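Local coordinates for hypothetical 27.5 kDa protein in SPX19-GCR2 intergenic region (Saccharomyces cerevisiae, PDB 1JZT) that catalyses the epimerization of the R- and S-forms of NAD(P)HX, hydrated and damaged NAD(P)H, so that both epimers can be repaired, at residues K10-I15 with F141-K146; Q30-A35 with P67-G72; T176-D179 with G183-S186; K17-M20 with G25-L28; I222-A227 with G231-G236. All blocks are in the same frame, centred on the assembly; numbering follows the deposited sequence.

Interaction 1 (K10-I15 with F141-K146)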
# COMPACT_ATOMS: atom_id res chain seq x y z
N LYS A 10 10.80 -0.92 -14.83
CA LYS A 10 12.24 -1.06 -14.98
C LYS A 10 12.97 0.10 -14.29
O LYS A 10 13.87 -0.12 -13.48
CB LYS A 10 12.62 -1.09 -16.47
CG LYS A 10 14.11 -1.15 -16.74
CD LYS A 10 14.39 -1.03 -18.23
CE LYS A 10 15.89 -1.08 -18.51
NZ LYS A 10 16.49 -2.37 -18.06
N LEU A 11 12.59 1.33 -14.62
CA LEU A 11 13.22 2.49 -14.00
C LEU A 11 12.91 2.54 -12.51
O LEU A 11 13.73 2.99 -11.71
CB LEU A 11 12.75 3.78 -14.68
CG LEU A 11 13.47 4.16 -15.98
CD1 LEU A 11 13.29 3.05 -16.99
CD2 LEU A 11 12.90 5.47 -16.51
N ALA A 12 11.72 2.08 -12.13
CA ALA A 12 11.32 2.07 -10.73
C ALA A 12 12.31 1.25 -9.91
O ALA A 12 12.67 1.62 -8.79
CB ALA A 12 9.91 1.51 -10.58
N ALA A 13 12.74 0.13 -10.48
CA ALA A 13 13.70 -0.75 -9.83
C ALA A 13 15.06 -0.05 -9.75
O ALA A 13 15.77 -0.17 -8.76
CB ALA A 13 13.82 -2.06 -10.59
N GLU A 14 15.40 0.68 -10.81
CA GLU A 14 16.66 1.41 -10.86
C GLU A 14 16.66 2.53 -9.82
O GLU A 14 17.67 2.78 -9.17
CB GLU A 14 16.86 2.02 -12.26
CG GLU A 14 17.32 1.01 -13.31
CD GLU A 14 17.25 1.56 -14.72
OE1 GLU A 14 17.66 2.71 -14.94
OE2 GLU A 14 16.79 0.82 -15.62
N ILE A 15 15.52 3.20 -9.67
CA ILE A 15 15.41 4.28 -8.70
C ILE A 15 15.68 3.74 -7.30
O ILE A 15 16.53 4.25 -6.57
CB ILE A 15 14.02 4.93 -8.74
CG1 ILE A 15 13.88 5.75 -10.02
CG2 ILE A 15 13.81 5.80 -7.50
CD1 ILE A 15 12.50 6.34 -10.26
N PHE A 141 1.39 -7.40 -3.34
CA PHE A 141 2.56 -7.28 -4.20
C PHE A 141 2.75 -5.89 -4.78
O PHE A 141 1.77 -5.22 -5.14
CB PHE A 141 2.50 -8.30 -5.35
CG PHE A 141 2.69 -9.72 -4.92
CD1 PHE A 141 3.80 -10.09 -4.18
CD2 PHE A 141 1.74 -10.68 -5.24
CE1 PHE A 141 3.97 -11.40 -3.76
CE2 PHE A 141 1.90 -12.00 -4.82
CZ PHE A 141 3.02 -12.36 -4.08
N GLY A 142 4.00 -5.46 -4.87
CA GLY A 142 4.33 -4.15 -5.39
C GLY A 142 4.79 -4.14 -6.84
O GLY A 142 4.59 -5.11 -7.58
N PHE A 143 5.42 -3.05 -7.26
CA PHE A 143 5.87 -2.89 -8.64
C PHE A 143 6.80 -3.99 -9.16
O PHE A 143 7.05 -4.07 -10.37
CB PHE A 143 6.50 -1.51 -8.83
CG PHE A 143 7.89 -1.37 -8.26
CD1 PHE A 143 8.99 -1.86 -8.95
CD2 PHE A 143 8.08 -0.75 -7.03
CE1 PHE A 143 10.28 -1.72 -8.42
CE2 PHE A 143 9.36 -0.61 -6.49
CZ PHE A 143 10.46 -1.09 -7.19
N SER A 144 7.30 -4.83 -8.26
CA SER A 144 8.20 -5.92 -8.63
C SER A 144 7.42 -7.19 -8.97
O SER A 144 8.00 -8.25 -9.19
CB SER A 144 9.16 -6.23 -7.48
OG SER A 144 8.43 -6.70 -6.36
N PHE A 145 6.09 -7.08 -9.00
CA PHE A 145 5.23 -8.21 -9.29
C PHE A 145 5.42 -8.74 -10.71
O PHE A 145 5.54 -7.97 -11.66
CB PHE A 145 3.75 -7.82 -9.11
CG PHE A 145 2.78 -8.86 -9.60
CD1 PHE A 145 2.77 -10.14 -9.05
CD2 PHE A 145 1.88 -8.56 -10.62
CE1 PHE A 145 1.88 -11.11 -9.51
CE2 PHE A 145 0.99 -9.52 -11.10
CZ PHE A 145 0.98 -10.80 -10.54
N LYS A 146 5.43 -10.06 -10.84
CA LYS A 146 5.58 -10.71 -12.14
C LYS A 146 4.70 -11.95 -12.18
O LYS A 146 4.89 -12.88 -11.40
CB LYS A 146 7.04 -11.09 -12.39
CG LYS A 146 7.98 -9.91 -12.51
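Phe-143 reaches out of its loop to lie against Ala-12 and Ala-13 of helix 9-19, a worked example of a pair of small helix residues receiving a single aromatic ring. Its backbone belongs to a type I turn from Gly-142 to Phe-145, closed by the bond from Phe-145 N to Gly-142 O (2.9 Å). From that turn CB heads for the helix; with CG set between the backbone N and the carbonyl carbon, chi1 of 76° carries the ring there and chi2 of 80° turns a face to Ala-12. Phe-143 CD1 comes first to the methyl, 3.9 Å from Ala-12 CB. The same methyl stands over the face, 4.0 Å from the Phe-143 ring centroid and 19° off its normal, a CH-pi contact displaced toward the rim. Phe-143 CE1 then passes to the next residue: it lies 3.7 Å from Ala-13 N, approached obliquely, and 4.2 Å from Ala-13 CB. At the tip, Phe-143 CZ arrives beside the helix backbone, 3.8 Å from Ala-12 O.

At its backbone, Phe-143 N makes a weak hydrogen bond to Asp-173 OD2, and the side chain also touches Lys-202. Residues 142-146 and Asp-173 are predicted to bind (6S)-NADPHX, so the contact probably borders the substrate pocket and ties its loop to the N-terminal helix. No hydrogen bond crosses between helix and loop. Cohesion therefore rests on dispersion and the CH-pi contact: the two alanines are short enough for the ring to approach the backbone itself.

Interaction 2 (Q30-A35 with P67-G72)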
# COMPACT_ATOMS: atom_id res chain seq x y z
N GLN A 30 14.23 3.62 6.69
CA GLN A 30 13.69 4.96 6.51
C GLN A 30 12.62 5.00 5.42
O GLN A 30 11.51 5.50 5.64
CB GLN A 30 14.79 5.94 6.12
CG GLN A 30 15.76 6.32 7.22
CD GLN A 30 16.95 7.07 6.65
OE1 GLN A 30 17.87 6.45 6.12
NE2 GLN A 30 16.93 8.39 6.73
N LEU A 31 12.96 4.50 4.24
CA LEU A 31 12.02 4.54 3.13
C LEU A 31 10.71 3.81 3.41
O LEU A 31 9.63 4.30 3.07
CB LEU A 31 12.69 3.98 1.87
CG LEU A 31 13.92 4.75 1.38
CD1 LEU A 31 14.39 4.15 0.06
CD2 LEU A 31 13.58 6.23 1.20
N MSE A 32 10.81 2.64 4.03
CA MSE A 32 9.64 1.84 4.35
C MSE A 32 8.77 2.53 5.41
O MSE A 32 7.54 2.50 5.34
CB MSE A 32 10.08 0.45 4.83
CG MSE A 32 8.95 -0.54 5.04
SE MSE A 32 9.61 -2.38 5.00
CE MSE A 32 9.97 -2.51 3.10
N GLU A 33 9.42 3.17 6.38
CA GLU A 33 8.69 3.88 7.43
C GLU A 33 7.94 5.05 6.80
O GLU A 33 6.75 5.26 7.06
CB GLU A 33 9.67 4.42 8.48
CG GLU A 33 9.01 5.04 9.69
CD GLU A 33 8.14 4.06 10.47
OE1 GLU A 33 8.42 2.84 10.46
OE2 GLU A 33 7.18 4.53 11.12
N LEU A 34 8.63 5.81 5.96
CA LEU A 34 8.01 6.96 5.29
C LEU A 34 6.91 6.50 4.34
O LEU A 34 5.85 7.12 4.27
CB LEU A 34 9.08 7.77 4.54
CG LEU A 34 10.11 8.53 5.38
CD1 LEU A 34 11.13 9.19 4.45
CD2 LEU A 34 9.43 9.58 6.24
N ALA A 35 7.15 5.41 3.61
CA ALA A 35 6.15 4.89 2.67
C ALA A 35 4.90 4.42 3.42
O ALA A 35 3.78 4.75 3.03
CB ALA A 35 6.74 3.74 1.85
N PRO A 67 4.57 -11.10 1.09
CA PRO A 67 5.86 -11.57 1.59
C PRO A 67 7.08 -10.71 1.28
O PRO A 67 8.20 -11.05 1.67
CB PRO A 67 5.97 -12.96 0.97
CG PRO A 67 5.42 -12.72 -0.40
CD PRO A 67 4.20 -11.81 -0.16
N GLY A 68 6.88 -9.60 0.57
CA GLY A 68 8.02 -8.76 0.24
C GLY A 68 7.90 -7.32 0.71
O GLY A 68 7.24 -7.03 1.70
N ASN A 69 8.55 -6.43 -0.03
CA ASN A 69 8.58 -5.00 0.25
C ASN A 69 7.19 -4.37 0.42
O ASN A 69 6.98 -3.57 1.34
CB ASN A 69 9.31 -4.29 -0.91
CG ASN A 69 9.39 -2.79 -0.72
OD1 ASN A 69 10.13 -2.32 0.14
ND2 ASN A 69 8.64 -2.04 -1.52
N ASN A 70 6.27 -4.71 -0.47
CA ASN A 70 4.92 -4.16 -0.41
C ASN A 70 4.30 -4.49 0.95
O ASN A 70 3.71 -3.63 1.60
CB ASN A 70 4.06 -4.72 -1.55
CG ASN A 70 2.95 -3.75 -1.99
OD1 ASN A 70 3.22 -2.58 -2.29
ND2 ASN A 70 1.72 -4.24 -2.04
N GLY A 71 4.46 -5.74 1.38
CA GLY A 71 3.92 -6.16 2.66
C GLY A 71 4.56 -5.38 3.80
O GLY A 71 3.89 -5.03 4.76
N GLY A 72 5.86 -5.12 3.68
CA GLY A 72 6.56 -4.38 4.72
C GLY A 72 5.94 -3.00 4.89
O GLY A 72 5.74 -2.53 6.02
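Apolar packing joins Met-32 to Gly-72, with the side chain of a selenomethionine, present here as a labelled residue, lying on bare backbone. Met-32 SE is 3.7 Å from Gly-72 CA, while Met-32 CG lies 3.9 Å from Gly-72 O. A side chain on Gly-72 would run straight into the selenium, since a beta carbon would fall about 2.5 Å from Met-32 SE; glycine is what lets the two helices approach so closely. A second kind of contact is methyl against amide oxygen. Met-32 CE stands only 3.0 Å from Asn-69 OD1, a tight approach, and 3.6 Å from Asn-69 O. The Met-32 chain leaves with CG opposite the backbone N (chi1 -173°), then bends at its end (chi3 -72°), which turns CE toward Asn-69 as the two side chains run antiparallel past one another. Direct hydrogen bonds between the segments are absent. Phe-101, Tyr-102 and Leu-105 of helix 100-111 also touch Met-32. Gly-68 occupies the N-cap position of helix 69-83, whose first turn, following strand 60-65, carries residues predicted to bind (6S)-NADPHX, Asn-70 being also a predicted potassium ligand. This is consistent with the glycine-rich strand-turn-helix of a Rossmann-type nucleotide site.

Interaction 3 (T176-D179 with G183-S186)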
# COMPACT_ATOMS: atom_id res chain seq x y z
N THR A 176 -2.62 -5.04 -6.68
CA THR A 176 -2.08 -6.39 -6.77
C THR A 176 -2.75 -7.18 -7.89
O THR A 176 -3.97 -7.17 -8.03
CB THR A 176 -2.26 -7.12 -5.42
OG1 THR A 176 -1.49 -6.45 -4.41
CG2 THR A 176 -1.79 -8.57 -5.53
N GLY A 177 -1.94 -7.84 -8.72
CA GLY A 177 -2.51 -8.62 -9.81
C GLY A 177 -2.54 -7.88 -11.14
O GLY A 177 -2.77 -8.49 -12.19
N TRP A 178 -2.34 -6.56 -11.11
CA TRP A 178 -2.32 -5.77 -12.34
C TRP A 178 -0.94 -5.85 -12.96
O TRP A 178 0.06 -6.06 -12.26
CB TRP A 178 -2.62 -4.29 -12.04
CG TRP A 178 -4.07 -3.95 -11.81
CD1 TRP A 178 -5.05 -4.78 -11.35
CD2 TRP A 178 -4.67 -2.66 -11.98
NE1 TRP A 178 -6.23 -4.08 -11.21
CE2 TRP A 178 -6.03 -2.78 -11.59
CE3 TRP A 178 -4.21 -1.41 -12.41
CZ2 TRP A 178 -6.93 -1.70 -11.63
CZ3 TRP A 178 -5.10 -0.33 -12.45
CH2 TRP A 178 -6.45 -0.49 -12.06
N ASP A 179 -0.87 -5.69 -14.28
CA ASP A 179 0.43 -5.70 -14.94
C ASP A 179 0.97 -4.30 -14.63
O ASP A 179 0.39 -3.31 -15.05
CB ASP A 179 0.28 -5.91 -16.44
CG ASP A 179 1.62 -6.03 -17.14
OD1 ASP A 179 2.40 -5.05 -17.11
OD2 ASP A 179 1.91 -7.11 -17.70
N GLY A 183 -1.15 -2.76 -17.14
CA GLY A 183 -2.43 -2.53 -16.50
C GLY A 183 -3.15 -3.83 -16.18
O GLY A 183 -2.57 -4.90 -16.31
N PRO A 184 -4.43 -3.77 -15.78
CA PRO A 184 -5.20 -4.97 -15.45
C PRO A 184 -5.38 -5.90 -16.65
O PRO A 184 -5.92 -5.51 -17.68
CB PRO A 184 -6.53 -4.39 -14.95
CG PRO A 184 -6.68 -3.16 -15.77
CD PRO A 184 -5.29 -2.57 -15.76
N ILE A 185 -4.91 -7.13 -16.50
CA ILE A 185 -5.01 -8.12 -17.57
C ILE A 185 -5.80 -9.34 -17.11
O ILE A 185 -6.80 -9.70 -17.72
CB ILE A 185 -3.60 -8.59 -18.03
CG1 ILE A 185 -2.77 -7.39 -18.49
CG2 ILE A 185 -3.74 -9.62 -19.14
CD1 ILE A 185 -3.37 -6.61 -19.65
N SER A 186 -5.34 -9.97 -16.04
CA SER A 186 -6.00 -11.16 -15.51
C SER A 186 -7.33 -10.81 -14.84
O SER A 186 -7.48 -9.73 -14.27
CB SER A 186 -5.08 -11.86 -14.50
OG SER A 186 -4.72 -10.99 -13.45
O HOH W 1 -2.25 -11.64 -11.82
O HOH W 2 -2.94 -8.32 -15.02
O HOH W 3 -5.33 -7.89 -13.55
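Asp-179 and Gly-183 face each other through a reciprocal pair of backbone bonds. Asp-179 N donates to Gly-183 O at 2.8 Å, and Gly-183 N returns a bond of 2.7 Å to Asp-179 O. Asp-179 OD1 accepts from the backbone N atoms of Asp-181 and Lys-182, bracing the intervening turn. This single antiparallel bridge, a hydrogen-bonded pair, makes a tight hairpin-like reversal in the loop between strands 169-172 and 194-198, just past Thr-176, a predicted potassium ligand. The next residue, Pro-184, lies flat against Trp-178: its CB sits 3.7 Å from the centroid of the five-membered ring, only 7° off the normal, a CH-pi contact. Pro-184 CD meets the benzo part, 3.7 Å from Trp-178 CE3. The indole is held in this attitude by the bond from NE1 to Ile-190 O. A leucine in place of Trp-178 would probably open a gap beneath Pro-184 and leave the Ile-190 carbonyl without its indole donor. Farther along, three waters donate to Gly-177 O; one of them, water 2, lies 2.8 Å from Gly-177 O and also accepts from Ser-186 N.

Interaction 4 (K17-M20 with G25-L28)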
# COMPACT_ATOMS: atom_id res chain seq x y z
N LYS A 17 17.15 1.06 -6.42
CA LYS A 17 18.53 0.60 -6.32
C LYS A 17 19.46 1.77 -6.04
O LYS A 17 20.37 1.66 -5.22
CB LYS A 17 18.96 -0.11 -7.61
CG LYS A 17 20.40 -0.58 -7.61
CD LYS A 17 20.83 -1.11 -8.98
CE LYS A 17 22.34 -1.30 -9.05
NZ LYS A 17 22.82 -1.77 -10.39
N GLU A 18 19.24 2.88 -6.72
CA GLU A 18 20.08 4.05 -6.51
C GLU A 18 19.84 4.69 -5.16
O GLU A 18 20.80 5.05 -4.47
CB GLU A 18 19.85 5.08 -7.62
CG GLU A 18 20.65 4.80 -8.88
CD GLU A 18 20.58 5.94 -9.88
OE1 GLU A 18 20.82 7.10 -9.47
OE2 GLU A 18 20.29 5.67 -11.06
N LEU A 19 18.58 4.84 -4.77
CA LEU A 19 18.26 5.46 -3.49
C LEU A 19 18.97 4.78 -2.32
O LEU A 19 19.47 5.45 -1.42
CB LEU A 19 16.75 5.48 -3.25
CG LEU A 19 15.95 6.44 -4.12
CD1 LEU A 19 14.46 6.34 -3.78
CD2 LEU A 19 16.44 7.87 -3.90
N MSE A 20 19.02 3.46 -2.34
CA MSE A 20 19.67 2.76 -1.25
C MSE A 20 21.11 2.35 -1.54
O MSE A 20 21.69 1.54 -0.83
CB MSE A 20 18.82 1.56 -0.81
CG MSE A 20 17.62 2.01 0.03
SE MSE A 20 16.22 0.70 0.17
CE MSE A 20 15.46 0.93 -1.60
N GLY A 25 22.72 6.77 0.01
CA GLY A 25 22.75 6.41 1.42
C GLY A 25 21.45 6.18 2.15
O GLY A 25 21.46 6.06 3.38
N PHE A 26 20.32 6.14 1.45
CA PHE A 26 19.05 5.89 2.14
C PHE A 26 19.00 4.45 2.63
O PHE A 26 19.55 3.56 1.99
CB PHE A 26 17.87 6.16 1.20
CG PHE A 26 17.30 7.54 1.33
CD1 PHE A 26 16.85 8.00 2.56
CD2 PHE A 26 17.20 8.39 0.22
CE1 PHE A 26 16.31 9.28 2.70
CE2 PHE A 26 16.67 9.67 0.35
CZ PHE A 26 16.21 10.11 1.60
N THR A 27 18.35 4.23 3.77
CA THR A 27 18.23 2.89 4.32
C THR A 27 16.80 2.40 4.09
O THR A 27 15.87 3.21 4.02
CB THR A 27 18.52 2.83 5.83
OG1 THR A 27 17.52 3.58 6.55
CG2 THR A 27 19.90 3.41 6.14
N LEU A 28 16.64 1.09 3.96
CA LEU A 28 15.32 0.51 3.75
C LEU A 28 14.39 0.89 4.90
O LEU A 28 13.20 1.15 4.69
CB LEU A 28 15.41 -1.01 3.67
CG LEU A 28 14.06 -1.75 3.56
CD1 LEU A 28 13.38 -1.38 2.25
CD2 LEU A 28 14.30 -3.25 3.64
O HOH W 4 22.13 2.71 1.52
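Leu-19 O receives the backbone N of Phe-26 at 3.1 Å, the one direct hydrogen bond between these segments. The donor lies in the carbonyl plane, with a C=O...N angle of 157°, so the last helical carbonyl is met nearly head-on. Phe-26 answers with its own carbonyl: its O is 3.3 Å from Met-20 CA in a CA-H...O contact and 3.2 Å from Met-20 CG. A bridging water adds to the same link, donating to Met-20 O at 2.7 Å and to Phe-26 O at 2.8 Å, so that Phe-26 O is occupied from several quarters. Two apolar touches flank the polar centre. Leu-19 CD2 lies 4.2 Å from Phe-26 CD2, and Met-20, a labelled selenomethionine, brings SE to 3.7 Å from Leu-28 CA, its chain bending at chi3 (-76°) alongside the start of the next helix.

What sets these groups in place is the backbone round them. Met-20 is the first residue to leave helical geometry after helix 9-19, and Gly-25, with positive phi, turns the chain into Phe-26. Thr-27 then N-caps helix 28-46, its OG1 also hydrogen-bonded to Gln-30 OE1. The contact thus shapes the connection between helix 9-19 and helix 28-46, near the surface: Met-20 and Phe-26 rest on Leu-31 of helix 28-46, while Leu-19 packs on Phe-226 of helix 224-229, to which Glu-18 adds a salt bridge with Lys-229.

Interaction 5 (I222-A227 with G231-G236)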
# COMPACT_ATOMS: atom_id res chain seq x y z
N ILE A 222 12.30 12.68 -2.61
CA ILE A 222 12.92 12.78 -3.93
C ILE A 222 13.30 14.21 -4.32
O ILE A 222 12.43 15.09 -4.42
CB ILE A 222 11.98 12.23 -5.02
CG1 ILE A 222 11.69 10.75 -4.74
CG2 ILE A 222 12.59 12.42 -6.40
CD1 ILE A 222 10.49 10.24 -5.48
N PRO A 223 14.60 14.47 -4.55
CA PRO A 223 15.07 15.81 -4.94
C PRO A 223 14.78 16.06 -6.42
O PRO A 223 14.57 15.12 -7.19
CB PRO A 223 16.57 15.75 -4.62
CG PRO A 223 16.91 14.34 -4.88
CD PRO A 223 15.73 13.56 -4.32
N ARG A 224 14.76 17.33 -6.82
CA ARG A 224 14.46 17.71 -8.20
C ARG A 224 15.34 17.06 -9.27
O ARG A 224 14.83 16.38 -10.16
CB ARG A 224 14.55 19.23 -8.33
CG ARG A 224 14.07 19.77 -9.67
CD ARG A 224 14.33 21.26 -9.76
NE ARG A 224 13.87 21.82 -11.02
CZ ARG A 224 12.59 21.89 -11.38
NH1 ARG A 224 11.64 21.45 -10.57
NH2 ARG A 224 12.26 22.42 -12.56
N ASP A 225 16.64 17.27 -9.19
CA ASP A 225 17.57 16.72 -10.18
C ASP A 225 17.44 15.21 -10.35
O ASP A 225 17.53 14.70 -11.47
CB ASP A 225 19.01 17.08 -9.82
CG ASP A 225 19.45 16.45 -8.52
OD1 ASP A 225 18.77 16.66 -7.48
OD2 ASP A 225 20.47 15.73 -8.53
N PHE A 226 17.22 14.50 -9.25
CA PHE A 226 17.09 13.05 -9.29
C PHE A 226 15.85 12.66 -10.07
O PHE A 226 15.90 11.80 -10.95
CB PHE A 226 16.99 12.49 -7.87
CG PHE A 226 16.97 10.99 -7.80
CD1 PHE A 226 18.12 10.25 -8.05
CD2 PHE A 226 15.80 10.32 -7.47
CE1 PHE A 226 18.11 8.86 -7.97
CE2 PHE A 226 15.77 8.93 -7.38
CZ PHE A 226 16.93 8.20 -7.63
N ALA A 227 14.73 13.30 -9.74
CA ALA A 227 13.47 13.03 -10.43
C ALA A 227 13.62 13.31 -11.92
O ALA A 227 13.32 12.46 -12.75
CB ALA A 227 12.35 13.89 -9.84
N GLY A 231 13.03 11.20 -15.70
CA GLY A 231 11.90 11.61 -16.51
C GLY A 231 10.69 12.24 -15.85
O GLY A 231 9.68 12.46 -16.52
N PHE A 232 10.76 12.55 -14.55
CA PHE A 232 9.62 13.18 -13.91
C PHE A 232 10.01 14.34 -13.01
O PHE A 232 11.19 14.56 -12.75
CB PHE A 232 8.78 12.15 -13.13
CG PHE A 232 9.45 11.63 -11.89
CD1 PHE A 232 10.47 10.69 -11.97
CD2 PHE A 232 9.03 12.05 -10.63
CE1 PHE A 232 11.06 10.17 -10.81
CE2 PHE A 232 9.61 11.54 -9.46
CZ PHE A 232 10.62 10.59 -9.56
N GLU A 233 9.02 15.08 -12.54
CA GLU A 233 9.25 16.21 -11.66
C GLU A 233 8.78 15.85 -10.25
O GLU A 233 7.77 15.17 -10.08
CB GLU A 233 8.47 17.43 -12.16
CG GLU A 233 9.08 18.76 -11.78
CD GLU A 233 10.33 19.07 -12.57
OE1 GLU A 233 10.22 19.23 -13.81
OE2 GLU A 233 11.43 19.14 -11.97
N PRO A 234 9.52 16.28 -9.21
CA PRO A 234 9.12 15.97 -7.84
C PRO A 234 7.70 16.50 -7.59
O PRO A 234 7.37 17.60 -8.02
CB PRO A 234 10.18 16.68 -7.00
CG PRO A 234 10.55 17.85 -7.86
CD PRO A 234 10.65 17.22 -9.23
N PHE A 235 6.88 15.72 -6.89
CA PHE A 235 5.50 16.11 -6.61
C PHE A 235 5.33 17.24 -5.60
O PHE A 235 6.06 17.32 -4.61
CB PHE A 235 4.70 14.88 -6.19
CG PHE A 235 4.61 13.85 -7.26
CD1 PHE A 235 3.68 13.97 -8.28
CD2 PHE A 235 5.54 12.80 -7.32
CE1 PHE A 235 3.66 13.06 -9.34
CE2 PHE A 235 5.53 11.90 -8.37
CZ PHE A 235 4.59 12.03 -9.39
N GLY A 236 4.36 18.10 -5.86
CA GLY A 236 4.10 19.23 -4.99
C GLY A 236 3.31 18.95 -3.73
O GLY A 236 2.20 19.47 -3.56
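Phe-232 turns one ring face to Ala-227, whose CB stands 3.7 Å from the centroid in a CH-pi contact, while the ring edge meets Ile-222, with Ile-222 CD1 at 4.1 Å from Phe-232 CZ. A second flat pair lies farther out: Glu-233 OE2 sits over one face of the Arg-224 guanidinium, 2.7 Å from Arg-224 NH1, and the carboxylate and guanidinium planes are only 17° apart. It is a salt bridge of charges alone, because no N-H points at the oxygen.

The backbone beneath follows a Schellman motif that ends helix 224-229. Gly-231, with positive phi, is its C-prime residue, and Gly-231 N bonds to Asn-228 O. From there the chain doubles back along the helix. Phe-232 places CG between its backbone N and carbonyl carbon (chi1 70°), folding the ring in over Ala-227. Pro-234 then closes on the start of the helix, its CG 3.9 Å from Arg-224 CA and its CB 3.8 Å from Ile-222 O. Pro-234 CD packs separately on the methyl of Ala-227, 3.8 Å from Ala-227 CB.

Ile-15 of helix 9-19, Lys-5 and Val-7 also touch the Phe-232 ring, which joins this C-terminal corner to the N-terminal part of the chain. A serine in place of Phe-232 would probably leave the Ala-227 methyl and the tip of Ile-222 facing a gap and weaken the packing on Ile-15. The bond that closes the motif runs from Phe-232 N to Ala-227 O, 3.1 Å long.

Overall arrangement
Interaction 2 is the buried contact of the set and interaction 4 the surface one, with interactions 1, 3 and 5 partly buried. The chemistry differs: the helix pair of interaction 2 meets through selenium, glycine and methyl packing, and interaction 1 is also apolar, with no hydrogen bond across it, whereas the loop contacts 3 and 4 lean on backbone bonds and waters, and interaction 5 adds an exposed salt bridge. Helix 9-19 serves both 1 and 4, and its Ile-15 and Leu-19 reach Phe-226 of interaction 5. Leu-31 links 2 to 4. Towards the predicted substrate and potassium sites, Phe-141 touches Asn-70 and its N probably bonds to Thr-176 OG1, joining interactions 1, 2 and 3.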